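Local coordinates for protein globin III, extracellular (Lumbricus terrestris, PDB 1X9F) that probably binds and carries oxygen through a heme group as a globin subunit of an extracellular erythrocruorin, here holding carbon monoxide, at residues C[67-70]-C[71-75]; C[96-99]-C[100-103]; C[112-115]-C[116-120]. All coordinates share one frame; numbering follows the deposited sequence.

Contact 1: C[67-70]-C[71-75]; sequences FSAH and ALRIL. With HEM (protoporphyrin IX containing Fe), chain R; CMO (carbon monoxide), chain S.
H70 and R73, three residues apart on helix 65-83, meet at about a right angle: the guanidinium lies with one face over H70 CA, NH2 approaches H70 CB to 3.8 Å, and the ring and guanidinium planes stand 72° apart. Inward of this pair the packing is close. The bond from A71 N to F67 O (2.8 Å) and the one from I74 N to H70 O (2.9 Å) hold the turns together, and I74 follows one turn on, its CG2 resting 3.5 Å from H70 O and its CD1 running on to the bound carbon monoxide. This is helix E of the globin fold, and H70 is its distal histidine. With CG turned opposite the backbone N (chi1 173°), the ring reaches out from the helix to the ligand, and NE2 gives a weak hydrogen bond to the O of carbon monoxide at 3.1 Å, bent to 123°. F54 and L40 complete this small pocket. On the ND1 side the packing gives way to a single water, which sits in the ring plane 2.9 Å from H70 ND1, accepts from R73 NH2 and donates to the heme propionate O2D. A leucine in place of H70 would probably leave the ligand oxygen without its N-H donor and the water with one of its three partners gone. R73 is bent at chi2 and chi3, which curls it back over its own helix; NH1 passes A69 CB at 3.6 Å on its way to a salt bridge with E88 of the Globin II chain.

Contact 2: C[96-99]-C[100-103]; sequences DHLA and HQHE. With HEM (protoporphyrin IX containing Fe), chain R; PO4 (phosphate ion), chain Q.
H102 is held from both ends of its ring: NE2 binds the heme iron at 2.0 Å, and ND1 gives its hydrogen to L98 O, one turn back on the same helix, at 3.0 Å. That second bond is almost straight (174°) and lies in the imidazole plane, although it meets the carbonyl from above its plane, 41° out. L98 O also accepts from H102 N, so one carbonyl grips both the backbone and the side chain of the iron ligand, which probably fixes the ring's rotation about the iron bond. This is the proximal histidine of a globin, on helix 88-103, helix F of the fold. Around it, L98 sends CD2 to within 3.7 Å of the heme methyl CMA, and Q101 lays OE1 beside the propionate carbon CBA at 3.5 Å. From the next helix F113 meets the H102 ring edge-to-face, and I147 touches both H102 and L98.

Further out, Q101 rests against H97, whose CD2 is 3.8 Å from Q101 CD, the ring and amide planes turned 49° apart. H97 carries two bonds of its own: ND1 to O2 of a phosphate, probably from the crystallisation liquor, at 2.7 Å, and NE2 to a propionate of a second heme. R50 of the Globin II chain also binds the phosphate. Outermost, H100 NE2 makes a weak hydrogen bond to D96 OD2 at 3.2 Å. With the N-H at ND1 of H102 committed to L98 O, its imidazole meets the iron through NE2, and the hydrogen bond at ND1 probably makes NE2 a somewhat stronger electron donor to the metal.

Contact 3: C[112-115]-C[116-120]; sequences HFKK and FGEIL. With HEM (protoporphyrin IX containing Fe), chain R.
Helix 110-127, helix G of the globin fold, shows two sides here: an i, i+3 salt bridge between K115 and E118 on the more exposed one, and an aromatic wall against the heme on the buried one. K115 NZ sits 2.7 Å from E118 OE2, on the syn lone pair of that oxygen. The lysine chain is bent at chi2 and chi4 (-54° and -58°), folding the amine back to a carboxylate that arrives on an extended arm. K114 is fully extended, and its NZ stays 5.4 Å from E118 OE1, close enough that the opposite charges probably attract, though they do not touch. Beneath the salt bridge, I119 N bonds K115 O at 2.9 Å, and the I119 side chain crosses that of K115 at a slant, CD1 near K115 CD.

On the heme side, F113 and F116 come to the same edge of the porphyrin, F113 from the proximal side and F116 from the distal. The F113 ring covers the methyl CMC, which lies 3.7 Å above its plane and over its centre. One turn on, F116 brings its edge to the vinyl group, CE1 to heme CBB at 3.5 Å, while its CB packs on CMC. G117 N is tied back to F113 O at 3.1 Å. H112 adds CB against the other vinyl, 3.4 Å from heme CBC, and its NE2 is hydrogen-bonded to E49. The helix lies among several others: F116 and I119 pack on L39 of helix 28-46, F113 meets L144 and I147 of helix 133-148, and H112 touches L53 of helix 50-53.

In the fold
Following the chain from the N terminus, contact 1 comes first on helix 65-83, contact 2 next on helix 88-103 and contact 3 last on helix 110-127. Each joins neighbouring turns of a single helix and closes no long loop; the three run in series, and none nests in or crosses another. The heme brings them together in space, since all three touch it. Contacts 1 and 2 do not touch, standing on the distal and proximal faces with their centres 16 Å apart. Contact 3 reaches both: F116 CZ packs on I74 CD1 of contact 1 at 3.4 Å, and F113 CZ on H102 CD2 of contact 2 at 3.6 Å.

Contact 1: C[67-70]-C[71-75]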
loop_
_atom_site.group_PDB
_atom_site.type_symbol
_atom_site.label_atom_id
_atom_site.label_comp_id
_atom_site.label_asym_id
_atom_site.label_seq_id
_atom_site.Cartn_x
_atom_site.Cartn_y
_atom_site.Cartn_z
ATOM N N PHE C 67 31.820 -5.106 36.876
ATOM C CA PHE C 67 30.865 -6.022 36.268
ATOM C C PHE C 67 30.415 -5.520 34.899
ATOM O O PHE C 67 30.249 -6.308 33.965
ATOM C CB PHE C 67 29.669 -6.300 37.186
ATOM C CG PHE C 67 28.900 -7.530 36.798
ATOM C CD1 PHE C 67 29.531 -8.776 36.770
ATOM C CD2 PHE C 67 27.562 -7.449 36.429
ATOM C CE1 PHE C 67 28.837 -9.924 36.393
ATOM C CE2 PHE C 67 26.857 -8.591 36.055
ATOM C CZ PHE C 67 27.497 -9.832 36.037
ATOM N N SER C 68 30.242 -4.203 34.791
ATOM C CA SER C 68 29.896 -3.564 33.529
ATOM C C SER C 68 30.867 -3.923 32.410
ATOM O O SER C 68 30.436 -4.360 31.341
ATOM C CB SER C 68 29.814 -2.045 33.687
ATOM O OG SER C 68 28.619 -1.666 34.347
ATOM N N ALA C 69 32.166 -3.740 32.652
ATOM C CA ALA C 69 33.191 -4.092 31.666
ATOM C C ALA C 69 33.069 -5.556 31.264
ATOM O O ALA C 69 33.131 -5.901 30.078
ATOM C CB ALA C 69 34.585 -3.800 32.205
ATOM N N HIS C 70 32.872 -6.407 32.258
ATOM C CA HIS C 70 32.731 -7.814 32.002
ATOM C C HIS C 70 31.526 -8.115 31.107
ATOM O O HIS C 70 31.605 -8.948 30.203
ATOM C CB HIS C 70 32.595 -8.541 33.320
ATOM C CG HIS C 70 32.277 -9.983 33.163
ATOM N ND1 HIS C 70 33.222 -10.911 32.788
ATOM C CD2 HIS C 70 31.117 -10.659 33.321
ATOM C CE1 HIS C 70 32.658 -12.102 32.733
ATOM N NE2 HIS C 70 31.381 -11.975 33.050
ATOM N N ALA C 71 30.412 -7.441 31.369
ATOM C CA ALA C 71 29.200 -7.657 30.596
ATOM C C ALA C 71 29.425 -7.264 29.140
ATOM O O ALA C 71 28.950 -7.949 28.233
ATOM C CB ALA C 71 28.045 -6.885 31.195
ATOM N N LEU C 72 30.156 -6.170 28.923
ATOM C CA LEU C 72 30.584 -5.779 27.580
ATOM C C LEU C 72 31.428 -6.880 26.961
ATOM O O LEU C 72 31.310 -7.179 25.772
ATOM C CB LEU C 72 31.402 -4.485 27.622
ATOM C CG LEU C 72 30.623 -3.195 27.866
ATOM C CD1 LEU C 72 31.570 -2.058 28.181
ATOM C CD2 LEU C 72 29.757 -2.845 26.657
ATOM N N ARG C 73 32.277 -7.479 27.789
ATOM C CA ARG C 73 33.206 -8.502 27.343
ATOM C C ARG C 73 32.483 -9.751 26.831
ATOM O O ARG C 73 32.766 -10.209 25.723
ATOM C CB ARG C 73 34.196 -8.837 28.457
ATOM C CG ARG C 73 35.646 -8.812 28.002
ATOM C CD ARG C 73 36.579 -8.068 28.946
ATOM N NE ARG C 73 36.416 -8.525 30.322
ATOM C CZ ARG C 73 36.517 -7.753 31.396
ATOM N NH1 ARG C 73 36.785 -6.455 31.286
ATOM N NH2 ARG C 73 36.336 -8.287 32.600
ATOM N N ILE C 74 31.553 -10.290 27.621
ATOM C CA ILE C 74 30.763 -11.451 27.190
ATOM C C ILE C 74 29.880 -11.133 25.989
ATOM O O ILE C 74 29.721 -11.959 25.084
ATOM C CB ILE C 74 29.863 -12.004 28.315
ATOM C CG1 ILE C 74 28.953 -13.099 27.733
ATOM C CG2 ILE C 74 29.029 -10.886 28.953
ATOM C CD1 ILE C 74 27.877 -13.672 28.689
ATOM N N LEU C 75 29.288 -9.944 26.004
ATOM C CA LEU C 75 28.390 -9.532 24.940
ATOM C C LEU C 75 29.149 -9.381 23.633
ATOM O O LEU C 75 28.617 -9.699 22.568
ATOM C CB LEU C 75 27.689 -8.219 25.295
ATOM C CG LEU C 75 26.159 -8.217 25.227
ATOM C CD1 LEU C 75 25.629 -8.600 23.847
ATOM C CD2 LEU C 75 25.574 -9.130 26.294
HETATM C CHA HEM R . 34.840 -14.674 31.035
HETATM C CHB HEM R . 32.473 -14.976 26.751
HETATM C CHC HEM R . 29.026 -17.775 28.773
HETATM C CHD HEM R . 31.591 -17.763 32.963
HETATM C C1A HEM R . 34.454 -14.445 29.628
HETATM C C2A HEM R . 35.190 -13.591 28.808
HETATM C C3A HEM R . 34.515 -13.648 27.508
HETATM C C4A HEM R . 33.419 -14.588 27.796
HETATM C CMA HEM R . 34.845 -12.939 26.218
HETATM C CAA HEM R . 36.405 -12.778 29.167
HETATM C CBA HEM R . 37.657 -13.488 28.688
HETATM C CGA HEM R . 38.829 -12.610 29.034
HETATM O O1A HEM R . 39.108 -11.659 28.273
HETATM O O2A HEM R . 39.473 -12.866 30.073
HETATM C C1B HEM R . 31.281 -15.797 26.937
HETATM C C2B HEM R . 30.377 -15.977 25.896
HETATM C C3B HEM R . 29.437 -16.732 26.516
HETATM C C4B HEM R . 29.810 -16.985 27.818
HETATM C CMB HEM R . 30.408 -15.468 24.473
HETATM C CAB HEM R . 28.359 -17.212 25.888
HETATM C CBB HEM R . 27.365 -17.460 24.987
HETATM C C1C HEM R . 29.444 -18.016 30.165
HETATM C C2C HEM R . 28.672 -18.768 31.035
HETATM C C3C HEM R . 29.421 -18.759 32.182
HETATM C C4C HEM R . 30.542 -17.993 31.955
HETATM C CMC HEM R . 27.359 -19.464 30.778
HETATM C CAC HEM R . 29.031 -19.389 33.467
HETATM C CBC HEM R . 29.588 -20.509 34.089
HETATM C C1D HEM R . 32.763 -16.887 32.817
HETATM C C2D HEM R . 33.616 -16.634 33.889
HETATM C C3D HEM R . 34.562 -15.765 33.389
HETATM C C4D HEM R . 34.141 -15.563 31.982
HETATM C CMD HEM R . 33.526 -17.208 35.284
HETATM C CAD HEM R . 35.736 -15.155 34.105
HETATM C CBD HEM R . 35.240 -13.892 34.795
HETATM C CGD HEM R . 36.447 -13.229 35.396
HETATM O O1D HEM R . 36.782 -13.527 36.562
HETATM O O2D HEM R . 37.064 -12.415 34.684
HETATM N NA HEM R . 33.397 -15.085 29.053
HETATM N NB HEM R . 30.986 -16.381 28.133
HETATM N NC HEM R . 30.606 -17.532 30.693
HETATM N ND HEM R . 33.030 -16.258 31.644
HETATM FE FE HEM R . 32.031 -16.341 29.876
HETATM C C CMO S . 30.851 -14.476 30.656
HETATM O O CMO S . 29.877 -13.893 31.100
HETATM O O HOH W 1 36.019 -11.255 32.206
#

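Contact 2: C[96-99]-C[100-103]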
loop_
_atom_site.group_PDB
_atom_site.type_symbol
_atom_site.label_atom_id
_atom_site.label_comp_id
_atom_site.label_asym_id
_atom_site.label_seq_id
_atom_site.Cartn_x
_atom_site.Cartn_y
_atom_site.Cartn_z
ATOM N N ASP C 96 36.934 -21.846 20.026
ATOM C CA ASP C 96 37.955 -22.647 20.691
ATOM C C ASP C 96 38.749 -21.803 21.693
ATOM O O ASP C 96 38.985 -22.239 22.821
ATOM C CB ASP C 96 38.880 -23.291 19.660
ATOM C CG ASP C 96 39.756 -24.365 20.257
ATOM O OD1 ASP C 96 39.218 -25.378 20.760
ATOM O OD2 ASP C 96 41.003 -24.283 20.263
ATOM N N HIS C 97 39.152 -20.605 21.275
ATOM C CA HIS C 97 39.776 -19.633 22.172
ATOM C C HIS C 97 38.898 -19.346 23.397
ATOM O O HIS C 97 39.377 -19.414 24.531
ATOM C CB HIS C 97 40.080 -18.348 21.405
ATOM C CG HIS C 97 40.869 -17.342 22.186
ATOM N ND1 HIS C 97 42.239 -17.403 22.314
ATOM C CD2 HIS C 97 40.476 -16.240 22.866
ATOM C CE1 HIS C 97 42.658 -16.383 23.042
ATOM N NE2 HIS C 97 41.608 -15.659 23.388
ATOM N N LEU C 98 37.621 -19.033 23.168
ATOM C CA LEU C 98 36.676 -18.884 24.273
ATOM C C LEU C 98 36.613 -20.154 25.123
ATOM O O LEU C 98 36.571 -20.081 26.354
ATOM C CB LEU C 98 35.278 -18.502 23.761
ATOM C CG LEU C 98 35.109 -17.084 23.197
ATOM C CD1 LEU C 98 33.865 -16.977 22.316
ATOM C CD2 LEU C 98 35.067 -16.043 24.309
ATOM N N ALA C 99 36.612 -21.312 24.463
ATOM C CA ALA C 99 36.607 -22.594 25.158
ATOM C C ALA C 99 37.742 -22.673 26.174
ATOM O O ALA C 99 37.495 -22.987 27.339
ATOM C CB ALA C 99 36.673 -23.752 24.175
ATOM N N HIS C 100 38.970 -22.373 25.743
ATOM C CA HIS C 100 40.124 -22.350 26.648
ATOM C C HIS C 100 39.921 -21.391 27.807
ATOM O O HIS C 100 40.170 -21.747 28.962
ATOM C CB HIS C 100 41.415 -22.011 25.896
ATOM C CG HIS C 100 41.822 -23.063 24.915
ATOM N ND1 HIS C 100 42.251 -24.313 25.305
ATOM C CD2 HIS C 100 41.839 -23.063 23.562
ATOM C CE1 HIS C 100 42.529 -25.032 24.232
ATOM N NE2 HIS C 100 42.279 -24.302 23.162
ATOM N N GLN C 101 39.461 -20.179 27.498
ATOM C CA GLN C 101 39.266 -19.161 28.524
ATOM C C GLN C 101 38.319 -19.606 29.649
ATOM O O GLN C 101 38.530 -19.229 30.803
ATOM C CB GLN C 101 38.795 -17.832 27.913
ATOM C CG GLN C 101 39.849 -17.139 27.034
ATOM C CD GLN C 101 39.376 -15.794 26.500
ATOM O OE1 GLN C 101 38.252 -15.672 26.008
ATOM N NE2 GLN C 101 40.237 -14.783 26.589
ATOM N N HIS C 102 37.289 -20.398 29.329
ATOM C CA HIS C 102 36.376 -20.881 30.382
ATOM C C HIS C 102 36.923 -22.123 31.068
ATOM O O HIS C 102 36.667 -22.352 32.250
ATOM C CB HIS C 102 34.951 -21.115 29.846
ATOM C CG HIS C 102 34.234 -19.848 29.494
ATOM N ND1 HIS C 102 34.526 -19.130 28.355
ATOM C CD2 HIS C 102 33.268 -19.153 30.140
ATOM C CE1 HIS C 102 33.764 -18.051 28.309
ATOM N NE2 HIS C 102 32.990 -18.044 29.379
ATOM N N GLU C 103 37.684 -22.911 30.316
ATOM C CA GLU C 103 38.331 -24.112 30.818
ATOM C C GLU C 103 39.197 -23.792 32.044
ATOM O O GLU C 103 39.143 -24.508 33.050
ATOM C CB GLU C 103 39.142 -24.730 29.671
ATOM C CG GLU C 103 40.156 -25.808 30.018
ATOM C CD GLU C 103 41.197 -25.978 28.918
ATOM O OE1 GLU C 103 42.039 -25.067 28.749
ATOM O OE2 GLU C 103 41.180 -27.022 28.228
HETATM C CHA HEM R . 34.840 -14.674 31.035
HETATM C CHB HEM R . 32.473 -14.976 26.751
HETATM C CHC HEM R . 29.026 -17.775 28.773
HETATM C CHD HEM R . 31.591 -17.763 32.963
HETATM C C1A HEM R . 34.454 -14.445 29.628
HETATM C C2A HEM R . 35.190 -13.591 28.808
HETATM C C3A HEM R . 34.515 -13.648 27.508
HETATM C C4A HEM R . 33.419 -14.588 27.796
HETATM C CMA HEM R . 34.845 -12.939 26.218
HETATM C CAA HEM R . 36.405 -12.778 29.167
HETATM C CBA HEM R . 37.657 -13.488 28.688
HETATM C CGA HEM R . 38.829 -12.610 29.034
HETATM O O1A HEM R . 39.108 -11.659 28.273
HETATM O O2A HEM R . 39.473 -12.866 30.073
HETATM C C1B HEM R . 31.281 -15.797 26.937
HETATM C C2B HEM R . 30.377 -15.977 25.896
HETATM C C3B HEM R . 29.437 -16.732 26.516
HETATM C C4B HEM R . 29.810 -16.985 27.818
HETATM C CMB HEM R . 30.408 -15.468 24.473
HETATM C CAB HEM R . 28.359 -17.212 25.888
HETATM C CBB HEM R . 27.365 -17.460 24.987
HETATM C C1C HEM R . 29.444 -18.016 30.165
HETATM C C2C HEM R . 28.672 -18.768 31.035
HETATM C C3C HEM R . 29.421 -18.759 32.182
HETATM C C4C HEM R . 30.542 -17.993 31.955
HETATM C CMC HEM R . 27.359 -19.464 30.778
HETATM C CAC HEM R . 29.031 -19.389 33.467
HETATM C CBC HEM R . 29.588 -20.509 34.089
HETATM C C1D HEM R . 32.763 -16.887 32.817
HETATM C C2D HEM R . 33.616 -16.634 33.889
HETATM C C3D HEM R . 34.562 -15.765 33.389
HETATM C C4D HEM R . 34.141 -15.563 31.982
HETATM C CMD HEM R . 33.526 -17.208 35.284
HETATM C CAD HEM R . 35.736 -15.155 34.105
HETATM C CBD HEM R . 35.240 -13.892 34.795
HETATM C CGD HEM R . 36.447 -13.229 35.396
HETATM O O1D HEM R . 36.782 -13.527 36.562
HETATM O O2D HEM R . 37.064 -12.415 34.684
HETATM N NA HEM R . 33.397 -15.085 29.053
HETATM N NB HEM R . 30.986 -16.381 28.133
HETATM N NC HEM R . 30.606 -17.532 30.693
HETATM N ND HEM R . 33.030 -16.258 31.644
HETATM FE FE HEM R . 32.031 -16.341 29.876
HETATM P P PO4 Q . 43.541 -20.472 21.660
HETATM O O1 PO4 Q . 44.641 -21.512 21.538
HETATM O O2 PO4 Q . 44.062 -19.108 21.248
HETATM O O3 PO4 Q . 43.073 -20.400 23.100
HETATM O O4 PO4 Q . 42.398 -20.886 20.755
#

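Contact 3: C[112-115]-C[116-120]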
loop_
_atom_site.group_PDB
_atom_site.type_symbol
_atom_site.label_atom_id
_atom_site.label_comp_id
_atom_site.label_asym_id
_atom_site.label_seq_id
_atom_site.Cartn_x
_atom_site.Cartn_y
_atom_site.Cartn_z
ATOM N N HIS C 112 25.871 -24.892 33.361
ATOM C CA HIS C 112 25.726 -23.445 33.371
ATOM C C HIS C 112 25.433 -22.915 31.968
ATOM O O HIS C 112 24.609 -22.014 31.797
ATOM C CB HIS C 112 27.000 -22.780 33.881
ATOM C CG HIS C 112 27.372 -23.128 35.290
ATOM N ND1 HIS C 112 28.659 -22.980 35.760
ATOM C CD2 HIS C 112 26.640 -23.582 36.336
ATOM C CE1 HIS C 112 28.706 -23.328 37.031
ATOM N NE2 HIS C 112 27.496 -23.699 37.407
ATOM N N PHE C 113 26.119 -23.472 30.971
ATOM C CA PHE C 113 25.922 -23.066 29.586
ATOM C C PHE C 113 24.577 -23.503 29.023
ATOM O O PHE C 113 24.035 -22.845 28.132
ATOM C CB PHE C 113 27.064 -23.574 28.713
ATOM C CG PHE C 113 28.267 -22.683 28.729
ATOM C CD1 PHE C 113 29.161 -22.716 29.792
ATOM C CD2 PHE C 113 28.505 -21.802 27.678
ATOM C CE1 PHE C 113 30.279 -21.883 29.813
ATOM C CE2 PHE C 113 29.617 -20.971 27.686
ATOM C CZ PHE C 113 30.508 -21.011 28.758
ATOM N N LYS C 114 24.034 -24.604 29.537
ATOM C CA LYS C 114 22.708 -25.042 29.111
ATOM C C LYS C 114 21.635 -24.101 29.635
ATOM O O LYS C 114 20.648 -23.829 28.950
ATOM C CB LYS C 114 22.419 -26.470 29.563
ATOM C CG LYS C 114 21.038 -26.958 29.151
ATOM C CD LYS C 114 20.859 -28.411 29.516
ATOM C CE LYS C 114 19.469 -28.885 29.151
ATOM N NZ LYS C 114 19.330 -30.364 29.441
ATOM N N LYS C 115 21.846 -23.604 30.848
ATOM C CA LYS C 115 20.941 -22.652 31.459
ATOM C C LYS C 115 21.026 -21.310 30.743
ATOM O O LYS C 115 20.002 -20.704 30.426
ATOM C CB LYS C 115 21.291 -22.479 32.934
ATOM C CG LYS C 115 20.118 -22.676 33.862
ATOM C CD LYS C 115 18.951 -21.792 33.476
ATOM C CE LYS C 115 17.705 -22.160 34.261
ATOM N NZ LYS C 115 17.312 -23.593 34.064
ATOM N N PHE C 116 22.251 -20.858 30.494
ATOM C CA PHE C 116 22.478 -19.611 29.780
ATOM C C PHE C 116 21.726 -19.595 28.450
ATOM O O PHE C 116 21.041 -18.619 28.136
ATOM C CB PHE C 116 23.972 -19.374 29.578
ATOM C CG PHE C 116 24.302 -17.978 29.150
ATOM C CD1 PHE C 116 24.794 -17.731 27.873
ATOM C CD2 PHE C 116 24.102 -16.903 30.015
ATOM C CE1 PHE C 116 25.097 -16.434 27.462
ATOM C CE2 PHE C 116 24.397 -15.601 29.615
ATOM C CZ PHE C 116 24.895 -15.366 28.334
ATOM N N GLY C 117 21.827 -20.688 27.697
ATOM C CA GLY C 117 21.066 -20.869 26.463
ATOM C C GLY C 117 19.572 -20.654 26.617
ATOM O O GLY C 117 18.945 -20.022 25.765
ATOM N N GLU C 118 19.000 -21.183 27.697
ATOM C CA GLU C 118 17.579 -20.995 27.980
ATOM C C GLU C 118 17.288 -19.540 28.297
ATOM O O GLU C 118 16.334 -18.971 27.765
ATOM C CB GLU C 118 17.122 -21.861 29.151
ATOM C CG GLU C 118 17.327 -23.352 28.962
ATOM C CD GLU C 118 17.301 -24.112 30.277
ATOM O OE1 GLU C 118 17.524 -25.340 30.250
ATOM O OE2 GLU C 118 17.057 -23.489 31.335
ATOM N N ILE C 119 18.101 -18.943 29.167
ATOM C CA ILE C 119 17.936 -17.533 29.520
ATOM C C ILE C 119 18.061 -16.644 28.276
ATOM O O ILE C 119 17.293 -15.696 28.103
ATOM C CB ILE C 119 18.934 -17.111 30.631
ATOM C CG1 ILE C 119 18.622 -17.853 31.934
ATOM C CG2 ILE C 119 18.886 -15.596 30.866
ATOM C CD1 ILE C 119 19.724 -17.782 32.969
ATOM N N LEU C 120 19.016 -16.979 27.413
ATOM C CA LEU C 120 19.273 -16.242 26.183
ATOM C C LEU C 120 18.105 -16.376 25.207
ATOM O O LEU C 120 17.716 -15.407 24.554
ATOM C CB LEU C 120 20.571 -16.755 25.555
ATOM C CG LEU C 120 21.378 -15.936 24.548
ATOM C CD1 LEU C 120 21.521 -14.477 24.960
ATOM C CD2 LEU C 120 22.746 -16.578 24.388
HETATM C CHA HEM R . 34.840 -14.674 31.035
HETATM C CHB HEM R . 32.473 -14.976 26.751
HETATM C CHC HEM R . 29.026 -17.775 28.773
HETATM C CHD HEM R . 31.591 -17.763 32.963
HETATM C C1A HEM R . 34.454 -14.445 29.628
HETATM C C2A HEM R . 35.190 -13.591 28.808
HETATM C C3A HEM R . 34.515 -13.648 27.508
HETATM C C4A HEM R . 33.419 -14.588 27.796
HETATM C CMA HEM R . 34.845 -12.939 26.218
HETATM C CAA HEM R . 36.405 -12.778 29.167
HETATM C CBA HEM R . 37.657 -13.488 28.688
HETATM C CGA HEM R . 38.829 -12.610 29.034
HETATM O O1A HEM R . 39.108 -11.659 28.273
HETATM O O2A HEM R . 39.473 -12.866 30.073
HETATM C C1B HEM R . 31.281 -15.797 26.937
HETATM C C2B HEM R . 30.377 -15.977 25.896
HETATM C C3B HEM R . 29.437 -16.732 26.516
HETATM C C4B HEM R . 29.810 -16.985 27.818
HETATM C CMB HEM R . 30.408 -15.468 24.473
HETATM C CAB HEM R . 28.359 -17.212 25.888
HETATM C CBB HEM R . 27.365 -17.460 24.987
HETATM C C1C HEM R . 29.444 -18.016 30.165
HETATM C C2C HEM R . 28.672 -18.768 31.035
HETATM C C3C HEM R . 29.421 -18.759 32.182
HETATM C C4C HEM R . 30.542 -17.993 31.955
HETATM C CMC HEM R . 27.359 -19.464 30.778
HETATM C CAC HEM R . 29.031 -19.389 33.467
HETATM C CBC HEM R . 29.588 -20.509 34.089
HETATM C C1D HEM R . 32.763 -16.887 32.817
HETATM C C2D HEM R . 33.616 -16.634 33.889
HETATM C C3D HEM R . 34.562 -15.765 33.389
HETATM C C4D HEM R . 34.141 -15.563 31.982
HETATM C CMD HEM R . 33.526 -17.208 35.284
HETATM C CAD HEM R . 35.736 -15.155 34.105
HETATM C CBD HEM R . 35.240 -13.892 34.795
HETATM C CGD HEM R . 36.447 -13.229 35.396
HETATM O O1D HEM R . 36.782 -13.527 36.562
HETATM O O2D HEM R . 37.064 -12.415 34.684
HETATM N NA HEM R . 33.397 -15.085 29.053
HETATM N NB HEM R . 30.986 -16.381 28.133
HETATM N NC HEM R . 30.606 -17.532 30.693
HETATM N ND HEM R . 33.030 -16.258 31.644
HETATM FE FE HEM R . 32.031 -16.341 29.876
#